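Local structure of probable DNA endonuclease SmrA (Escherichia coli, 3QD7) at residues Q46-N51 against R77-I82. The protein binds DNA and has DNA endonuclease activity, as a stand-alone small MutS-related protein. Sequence-based numbering, arbitrary orientation.
Sequences QQASLN and RNVLII
L80 docks against A48, S49 and L50 through its backbone. L80 N donates to A48 O at 2.8 Å, with an N-H...O angle of 166°. L80 O accepts from L50 N, also at 2.8 Å. A third bond runs from I82 N to L50 O at 2.9 Å. I82 also bonds to the backbone of L52. The two strands run parallel, 13° apart. S49, L80, N51 and I82 put their side chains on one face of the sheet, L50 and I81 on the other.

I82 can be followed outward. I82 CB lies 3.6 Å from L50 O, the oxygen its own N-H binds. CG1 is anti to the carbonyl carbon (chi1 -45°) and keeps to the same oxygen. I82 CD1 is still 4.0 Å from L50 O and also meets N51 CB. On the same face, S49 and L80 meet CB to CB at 3.7 Å, and L80 CD2 also touches S49 CB. S49 OG turns back to its own chain and donates to Q46 O, which S49 N binds too, from the same face of the carbonyl. On the other face L50 CD2 meets I81 CG2 at 4.2 Å. L50 also packs on V64 and F67 of helix 57-73, and I81 on V100 and L104 of helix 92-105.

The contact joins the two strands of the beta-alpha-beta unit 49-51, 57-73, 78-82 in the Smr domain. Strand 49-51 is outermost in the sheet within the chain. On its other side strand 78-82 pairs antiparallel with strand 125-130. The L50 and I81 face is apolar and buried under the helices; the S49 and N51 face is mixed and more open. The three backbone bonds thus fix the parallel register, and side chains add mainly the apolar packing beside L50 and I81.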
# COMPACT_ATOMS: atom_id res chain seq x y z
N GLN A 46 -11.42 8.04 -6.82
CA GLN A 46 -11.81 6.66 -6.57
C GLN A 46 -10.97 5.61 -7.32
O GLN A 46 -10.70 4.54 -6.78
CB GLN A 46 -13.28 6.45 -6.88
CG GLN A 46 -13.80 5.07 -6.52
CD GLN A 46 -15.16 4.83 -7.11
OE1 GLN A 46 -15.82 5.77 -7.57
NE2 GLN A 46 -15.60 3.58 -7.12
N GLN A 47 -10.58 5.91 -8.55
CA GLN A 47 -9.89 4.93 -9.35
C GLN A 47 -8.42 4.77 -8.94
O GLN A 47 -7.72 3.87 -9.42
CB GLN A 47 -10.06 5.22 -10.86
CG GLN A 47 -9.31 6.43 -11.42
CD GLN A 47 -10.05 7.77 -11.21
OE1 GLN A 47 -9.44 8.83 -11.38
NE2 GLN A 47 -11.34 7.72 -10.83
N ALA A 48 -7.97 5.65 -8.05
CA ALA A 48 -6.60 5.61 -7.53
C ALA A 48 -6.61 4.94 -6.20
O ALA A 48 -5.67 5.08 -5.45
CB ALA A 48 -6.06 7.01 -7.35
N SER A 49 -7.69 4.24 -5.87
CA SER A 49 -7.76 3.61 -4.57
C SER A 49 -8.11 2.12 -4.66
O SER A 49 -8.76 1.70 -5.60
CB SER A 49 -8.69 4.38 -3.63
OG SER A 49 -10.05 4.10 -3.90
N LEU A 50 -7.60 1.34 -3.72
CA LEU A 50 -7.77 -0.09 -3.73
C LEU A 50 -8.39 -0.53 -2.41
O LEU A 50 -7.80 -0.36 -1.35
CB LEU A 50 -6.40 -0.77 -3.94
CG LEU A 50 -6.38 -2.30 -3.85
CD1 LEU A 50 -7.10 -2.91 -5.07
CD2 LEU A 50 -4.95 -2.82 -3.74
N ASN A 51 -9.57 -1.14 -2.48
CA ASN A 51 -10.31 -1.58 -1.31
C ASN A 51 -10.14 -3.08 -0.97
O ASN A 51 -10.68 -3.96 -1.67
CB ASN A 51 -11.79 -1.15 -1.48
CG ASN A 51 -12.69 -1.60 -0.35
OD1 ASN A 51 -13.90 -1.39 -0.39
ND2 ASN A 51 -12.13 -2.22 0.66
N ARG A 77 0.52 8.71 -9.99
CA ARG A 77 1.68 9.11 -9.20
C ARG A 77 1.47 8.83 -7.72
O ARG A 77 2.42 8.79 -6.95
CB ARG A 77 2.00 10.58 -9.45
CG ARG A 77 2.44 10.82 -10.89
CD ARG A 77 2.59 12.29 -11.17
NE ARG A 77 3.78 12.82 -10.53
CZ ARG A 77 3.96 14.10 -10.23
NH1 ARG A 77 5.09 14.50 -9.67
NH2 ARG A 77 3.00 14.99 -10.49
N ASN A 78 0.22 8.64 -7.34
CA ASN A 78 -0.11 8.22 -5.98
C ASN A 78 -1.40 7.45 -5.92
O ASN A 78 -2.31 7.69 -6.69
CB ASN A 78 -0.11 9.39 -5.00
CG ASN A 78 -0.68 10.64 -5.60
OD1 ASN A 78 0.07 11.53 -6.04
ND2 ASN A 78 -2.01 10.73 -5.64
N VAL A 79 -1.43 6.49 -5.01
CA VAL A 79 -2.60 5.65 -4.84
C VAL A 79 -2.87 5.47 -3.37
O VAL A 79 -1.98 5.71 -2.53
CB VAL A 79 -2.47 4.29 -5.57
CG1 VAL A 79 -2.36 4.54 -7.05
CG2 VAL A 79 -1.24 3.48 -5.06
N LEU A 80 -4.11 5.10 -3.08
CA LEU A 80 -4.57 4.83 -1.74
C LEU A 80 -4.86 3.35 -1.58
O LEU A 80 -5.61 2.76 -2.36
CB LEU A 80 -5.88 5.62 -1.48
CG LEU A 80 -6.54 5.44 -0.11
CD1 LEU A 80 -5.63 6.00 0.98
CD2 LEU A 80 -7.85 6.19 -0.12
N ILE A 81 -4.31 2.73 -0.54
CA ILE A 81 -4.70 1.36 -0.25
C ILE A 81 -5.43 1.26 1.09
O ILE A 81 -4.92 1.68 2.11
CB ILE A 81 -3.50 0.38 -0.28
CG1 ILE A 81 -2.72 0.49 -1.61
CG2 ILE A 81 -3.98 -1.06 -0.03
CD1 ILE A 81 -1.46 -0.35 -1.59
N ILE A 82 -6.62 0.65 1.05
CA ILE A 82 -7.49 0.52 2.20
C ILE A 82 -7.44 -0.89 2.76
O ILE A 82 -7.99 -1.84 2.17
CB ILE A 82 -8.97 0.87 1.84
CG1 ILE A 82 -9.02 2.15 0.99
CG2 ILE A 82 -9.84 0.97 3.12
CD1 ILE A 82 -10.28 2.34 0.13